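Local coordinates for putative GTP pyrophosphokinase (Streptococcus mutans, PDB 3L9D), which probably transfers pyrophosphate from ATP to GTP, the first step of ppGpp synthesis, at residues A[42-54]-A[157-170]. Sequence-based numbering, arbitrary orientation.
Sequences DPYIQAVGELKIK and YPVDTISGQRIIMA
Water 2 ties helix 42-54 to the hairpin 157-170, donating from its O to Glu50 OE2 (2.6 Å) and also to the backbone O of Asp160. The other carboxylate oxygen, Glu50 OE1, takes the hydroxyl of Tyr157 (OH to OE1 2.6 Å, a length less sure because the hydroxyl is crowded in the model), lying in the plane of the ring at its edge while the carboxylate is turned 70° from it. Tyr157 sets CG anti to its backbone N (chi1 -174°), which lets the ring reach out over the helix side chains, its hydroxyl ending at Glu50; Leu51 lies over one face and touches CD1 through CD2 at 3.8 Å. Ala47 CB packs against Ile168 CD1 (3.6 Å) and Tyr157 CD2. Nearer the hairpin turn, Val159 puts CG1 against Pro43 CB (3.7 Å) and CG2 against Gln46 CB. On the other side of Ile168, CG2 sits over the face of the Tyr44 ring, 3.8 Å from its centroid, a CH-pi contact. Water 1 joins Tyr44 OH to Met169 N, and the hydroxyl also hydrogen-bonds Thr99 OG1. At the type I turn, Gly164 O accepts from both Thr161 N and Thr161 OG1, and OG1 closes an ST turn with Ser163 N. An N-terminal helix thus packs across an antiparallel hairpin of the central mixed sheet, an alpha/beta arrangement within the RelA/SpoT nucleotidyltransferase-like fold.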
loop_
_atom_site.group_PDB
_atom_site.type_symbol
_atom_site.label_atom_id
_atom_site.label_comp_id
_atom_site.label_asym_id
_atom_site.label_seq_id
_atom_site.Cartn_x
_atom_site.Cartn_y
_atom_site.Cartn_z
ATOM N N ASP A 42 -6.168 -17.342 8.406
ATOM C CA ASP A 42 -7.214 -16.720 9.206
ATOM C C ASP A 42 -6.797 -15.449 9.925
ATOM O O ASP A 42 -7.518 -14.459 9.897
ATOM C CB ASP A 42 -7.818 -17.693 10.211
ATOM C CG ASP A 42 -8.978 -17.071 10.979
ATOM O OD1 ASP A 42 -8.732 -16.537 12.089
ATOM O OD2 ASP A 42 -10.117 -17.086 10.446
ATOM N N PRO A 43 -5.636 -15.467 10.583
ATOM C CA PRO A 43 -5.204 -14.254 11.286
ATOM C C PRO A 43 -4.850 -13.083 10.344
ATOM O O PRO A 43 -4.757 -11.939 10.795
ATOM C CB PRO A 43 -3.961 -14.717 12.046
ATOM C CG PRO A 43 -3.971 -16.209 11.972
ATOM C CD PRO A 43 -4.677 -16.570 10.727
ATOM N N TYR A 44 -4.635 -13.365 9.061
ATOM C CA TYR A 44 -4.345 -12.315 8.090
ATOM C C TYR A 44 -5.633 -11.697 7.600
ATOM O O TYR A 44 -5.695 -10.498 7.319
ATOM C CB TYR A 44 -3.549 -12.854 6.897
ATOM C CG TYR A 44 -2.165 -13.346 7.241
ATOM C CD1 TYR A 44 -1.061 -12.509 7.141
ATOM C CD2 TYR A 44 -1.966 -14.640 7.669
ATOM C CE1 TYR A 44 0.208 -12.963 7.461
ATOM C CE2 TYR A 44 -0.723 -15.097 7.981
ATOM C CZ TYR A 44 0.360 -14.257 7.880
ATOM O OH TYR A 44 1.598 -14.736 8.198
ATOM N N ILE A 45 -6.666 -12.520 7.494
ATOM C CA ILE A 45 -7.976 -12.013 7.140
ATOM C C ILE A 45 -8.471 -11.045 8.208
ATOM O O ILE A 45 -8.991 -9.968 7.893
ATOM C CB ILE A 45 -8.989 -13.146 6.935
ATOM C CG1 ILE A 45 -8.672 -13.893 5.636
ATOM C CG2 ILE A 45 -10.415 -12.576 6.910
ATOM C CD1 ILE A 45 -9.100 -15.327 5.628
ATOM N N GLN A 46 -8.310 -11.440 9.469
ATOM C CA GLN A 46 -8.654 -10.591 10.608
ATOM C C GLN A 46 -7.855 -9.292 10.586
ATOM O O GLN A 46 -8.432 -8.210 10.724
ATOM C CB GLN A 46 -8.342 -11.302 11.921
ATOM C CG GLN A 46 -9.107 -12.564 12.167
ATOM C CD GLN A 46 -8.881 -13.102 13.583
ATOM O OE1 GLN A 46 -8.338 -14.199 13.764
ATOM N NE2 GLN A 46 -9.283 -12.315 14.596
ATOM N N ALA A 47 -6.528 -9.416 10.443
ATOM C CA ALA A 47 -5.620 -8.268 10.426
ATOM C C ALA A 47 -5.998 -7.221 9.363
ATOM O O ALA A 47 -6.006 -6.028 9.647
ATOM C CB ALA A 47 -4.196 -8.730 10.248
ATOM N N VAL A 48 -6.333 -7.653 8.151
ATOM C CA VAL A 48 -6.735 -6.708 7.114
ATOM C C VAL A 48 -7.968 -5.939 7.540
ATOM O O VAL A 48 -8.095 -4.746 7.262
ATOM C CB VAL A 48 -7.021 -7.404 5.763
ATOM C CG1 VAL A 48 -7.557 -6.407 4.753
ATOM C CG2 VAL A 48 -5.764 -8.033 5.224
ATOM N N GLY A 49 -8.887 -6.638 8.204
ATOM C CA GLY A 49 -10.139 -6.043 8.645
ATOM C C GLY A 49 -9.925 -4.979 9.715
ATOM O O GLY A 49 -10.495 -3.886 9.603
ATOM N N GLU A 50 -9.106 -5.291 10.730
ATOM C CA GLU A 50 -8.748 -4.332 11.785
ATOM C C GLU A 50 -7.894 -3.162 11.280
ATOM O O GLU A 50 -8.132 -1.992 11.629
ATOM C CB GLU A 50 -8.013 -5.041 12.910
ATOM C CG GLU A 50 -8.783 -6.235 13.468
ATOM C CD GLU A 50 -7.998 -6.988 14.510
ATOM O OE1 GLU A 50 -7.108 -6.380 15.149
ATOM O OE2 GLU A 50 -8.270 -8.184 14.692
ATOM N N LEU A 51 -6.896 -3.473 10.459
ATOM C CA LEU A 51 -6.075 -2.422 9.881
ATOM C C LEU A 51 -6.933 -1.467 9.044
ATOM O O LEU A 51 -6.737 -0.247 9.083
ATOM C CB LEU A 51 -4.895 -3.014 9.079
ATOM C CG LEU A 51 -3.844 -3.662 9.993
ATOM C CD1 LEU A 51 -2.996 -4.676 9.239
ATOM C CD2 LEU A 51 -2.965 -2.613 10.656
ATOM N N LYS A 52 -7.880 -2.013 8.291
ATOM C CA LYS A 52 -8.790 -1.171 7.516
ATOM C C LYS A 52 -9.489 -0.182 8.436
ATOM O O LYS A 52 -9.425 1.021 8.219
ATOM C CB LYS A 52 -9.845 -1.999 6.783
ATOM C CG LYS A 52 -9.372 -2.619 5.499
ATOM C CD LYS A 52 -10.555 -2.916 4.581
ATOM C CE LYS A 52 -10.112 -3.613 3.312
ATOM N NZ LYS A 52 -11.282 -4.274 2.645
ATOM N N ILE A 53 -10.162 -0.686 9.465
ATOM C CA ILE A 53 -10.960 0.176 10.332
ATOM C C ILE A 53 -10.068 1.158 11.120
ATOM O O ILE A 53 -10.396 2.340 11.242
ATOM C CB ILE A 53 -11.921 -0.659 11.226
ATOM C CG1 ILE A 53 -13.388 -0.355 10.881
ATOM C CG2 ILE A 53 -11.628 -0.458 12.681
ATOM C CD1 ILE A 53 -13.843 -0.848 9.433
ATOM N N LYS A 54 -8.917 0.690 11.601
ATOM C CA LYS A 54 -7.949 1.583 12.243
ATOM C C LYS A 54 -7.512 2.725 11.298
ATOM O O LYS A 54 -7.634 3.900 11.649
ATOM C CB LYS A 54 -6.740 0.810 12.789
ATOM C CG LYS A 54 -7.005 -0.087 14.001
ATOM C CD LYS A 54 -5.834 -1.055 14.181
ATOM C CE LYS A 54 -5.982 -1.980 15.375
ATOM N NZ LYS A 54 -5.919 -1.225 16.651
ATOM N N TYR A 157 2.051 -6.850 13.134
ATOM C CA TYR A 157 0.756 -6.563 13.719
ATOM C C TYR A 157 0.314 -7.745 14.560
ATOM O O TYR A 157 0.198 -8.861 14.051
ATOM C CB TYR A 157 -0.275 -6.272 12.631
ATOM C CG TYR A 157 -1.587 -5.840 13.204
ATOM C CD1 TYR A 157 -1.759 -4.548 13.688
ATOM C CD2 TYR A 157 -2.654 -6.727 13.301
ATOM C CE1 TYR A 157 -2.975 -4.145 14.237
ATOM C CE2 TYR A 157 -3.873 -6.331 13.861
ATOM C CZ TYR A 157 -4.018 -5.040 14.314
ATOM O OH TYR A 157 -5.205 -4.636 14.861
ATOM N N PRO A 158 0.112 -7.516 15.864
ATOM C CA PRO A 158 -0.369 -8.588 16.732
ATOM C C PRO A 158 -1.870 -8.747 16.586
ATOM O O PRO A 158 -2.624 -7.794 16.813
ATOM C CB PRO A 158 -0.023 -8.086 18.134
ATOM C CG PRO A 158 1.069 -7.084 17.931
ATOM C CD PRO A 158 0.714 -6.417 16.636
ATOM N N VAL A 159 -2.304 -9.937 16.194
ATOM C CA VAL A 159 -3.726 -10.200 16.080
ATOM C C VAL A 159 -4.146 -11.306 17.034
ATOM O O VAL A 159 -3.616 -12.411 16.979
ATOM C CB VAL A 159 -4.122 -10.562 14.639
ATOM C CG1 VAL A 159 -3.275 -11.693 14.125
ATOM C CG2 VAL A 159 -5.597 -10.922 14.578
ATOM N N ASP A 160 -5.090 -11.002 17.920
ATOM C CA ASP A 160 -5.613 -12.021 18.831
ATOM C C ASP A 160 -6.613 -12.904 18.121
ATOM O O ASP A 160 -7.535 -12.400 17.518
ATOM C CB ASP A 160 -6.239 -11.385 20.077
ATOM C CG ASP A 160 -5.200 -10.736 20.972
ATOM O OD1 ASP A 160 -4.754 -11.381 21.950
ATOM O OD2 ASP A 160 -4.788 -9.602 20.664
ATOM N N THR A 161 -6.392 -14.215 18.161
ATOM C CA THR A 161 -7.313 -15.176 17.570
ATOM C C THR A 161 -7.954 -15.971 18.714
ATOM O O THR A 161 -7.586 -15.792 19.870
ATOM C CB THR A 161 -6.592 -16.143 16.600
ATOM O OG1 THR A 161 -5.705 -16.984 17.344
ATOM C CG2 THR A 161 -5.775 -15.381 15.580
ATOM N N ILE A 162 -8.908 -16.844 18.407
ATOM C CA ILE A 162 -9.500 -17.679 19.442
ATOM C C ILE A 162 -8.501 -18.692 20.018
ATOM O O ILE A 162 -8.712 -19.232 21.110
ATOM C CB ILE A 162 -10.772 -18.399 18.954
ATOM C CG1 ILE A 162 -10.446 -19.414 17.865
ATOM C CG2 ILE A 162 -11.782 -17.401 18.444
ATOM C CD1 ILE A 162 -11.686 -20.053 17.253
ATOM N N SER A 163 -7.410 -18.952 19.301
ATOM C CA SER A 163 -6.390 -19.856 19.839
ATOM C C SER A 163 -5.140 -19.140 20.327
ATOM O O SER A 163 -4.143 -19.785 20.614
ATOM C CB SER A 163 -6.000 -20.936 18.829
ATOM O OG SER A 163 -5.316 -20.375 17.726
ATOM N N GLY A 164 -5.196 -17.813 20.426
ATOM C CA GLY A 164 -4.088 -17.036 20.954
ATOM C C GLY A 164 -3.581 -15.967 20.011
ATOM O O GLY A 164 -4.114 -15.790 18.912
ATOM N N GLN A 165 -2.538 -15.259 20.439
ATOM C CA GLN A 165 -1.967 -14.168 19.657
ATOM C C GLN A 165 -1.019 -14.647 18.565
ATOM O O GLN A 165 -0.216 -15.561 18.773
ATOM C CB GLN A 165 -1.252 -13.147 20.559
ATOM C CG GLN A 165 -0.809 -11.884 19.804
ATOM C CD GLN A 165 -0.352 -10.744 20.705
ATOM O OE1 GLN A 165 0.766 -10.748 21.212
ATOM N NE2 GLN A 165 -1.215 -9.747 20.885
ATOM N N ARG A 166 -1.125 -14.013 17.398
ATOM C CA ARG A 166 -0.226 -14.262 16.279
ATOM C C ARG A 166 0.391 -12.948 15.824
ATOM O O ARG A 166 -0.327 -11.957 15.612
ATOM C CB ARG A 166 -0.995 -14.853 15.102
ATOM C CG ARG A 166 -1.881 -15.999 15.465
ATOM C CD ARG A 166 -1.205 -17.324 15.172
ATOM N NE ARG A 166 -1.887 -18.423 15.856
ATOM C CZ ARG A 166 -1.690 -18.746 17.136
ATOM N NH1 ARG A 166 -0.820 -18.051 17.880
ATOM N NH2 ARG A 166 -2.361 -19.766 17.673
ATOM N N ILE A 167 1.708 -12.925 15.656
ATOM C CA ILE A 167 2.339 -11.741 15.080
ATOM C C ILE A 167 2.424 -11.947 13.565
ATOM O O ILE A 167 3.209 -12.782 13.110
ATOM C CB ILE A 167 3.770 -11.504 15.659
ATOM C CG1 ILE A 167 3.800 -11.686 17.190
ATOM C CG2 ILE A 167 4.305 -10.142 15.249
ATOM C CD1 ILE A 167 3.664 -10.399 18.006
ATOM N N ILE A 168 1.619 -11.213 12.787
ATOM C CA ILE A 168 1.683 -11.282 11.314
ATOM C C ILE A 168 2.327 -10.036 10.681
ATOM O O ILE A 168 2.402 -8.981 11.291
ATOM C CB ILE A 168 0.285 -11.510 10.685
ATOM C CG1 ILE A 168 -0.641 -10.318 10.949
ATOM C CG2 ILE A 168 -0.341 -12.796 11.230
ATOM C CD1 ILE A 168 -0.637 -9.287 9.883
ATOM N N MET A 169 2.796 -10.150 9.447
ATOM C CA MET A 169 3.343 -8.981 8.770
ATOM C C MET A 169 2.403 -8.512 7.673
ATOM O O MET A 169 1.865 -9.318 6.915
ATOM C CB MET A 169 4.731 -9.272 8.199
ATOM C CG MET A 169 5.874 -9.047 9.187
ATOM S SD MET A 169 7.482 -9.282 8.396
ATOM C CE MET A 169 7.612 -11.066 8.408
ATOM N N ALA A 170 2.196 -7.206 7.608
ATOM C CA ALA A 170 1.347 -6.632 6.584
ATOM C C ALA A 170 2.148 -5.645 5.733
ATOM O O ALA A 170 2.995 -4.908 6.245
ATOM C CB ALA A 170 0.152 -5.951 7.211
HETATM O O HOH W 1 3.617 -12.700 7.926
HETATM O O HOH W 2 -8.928 -9.833 16.611
#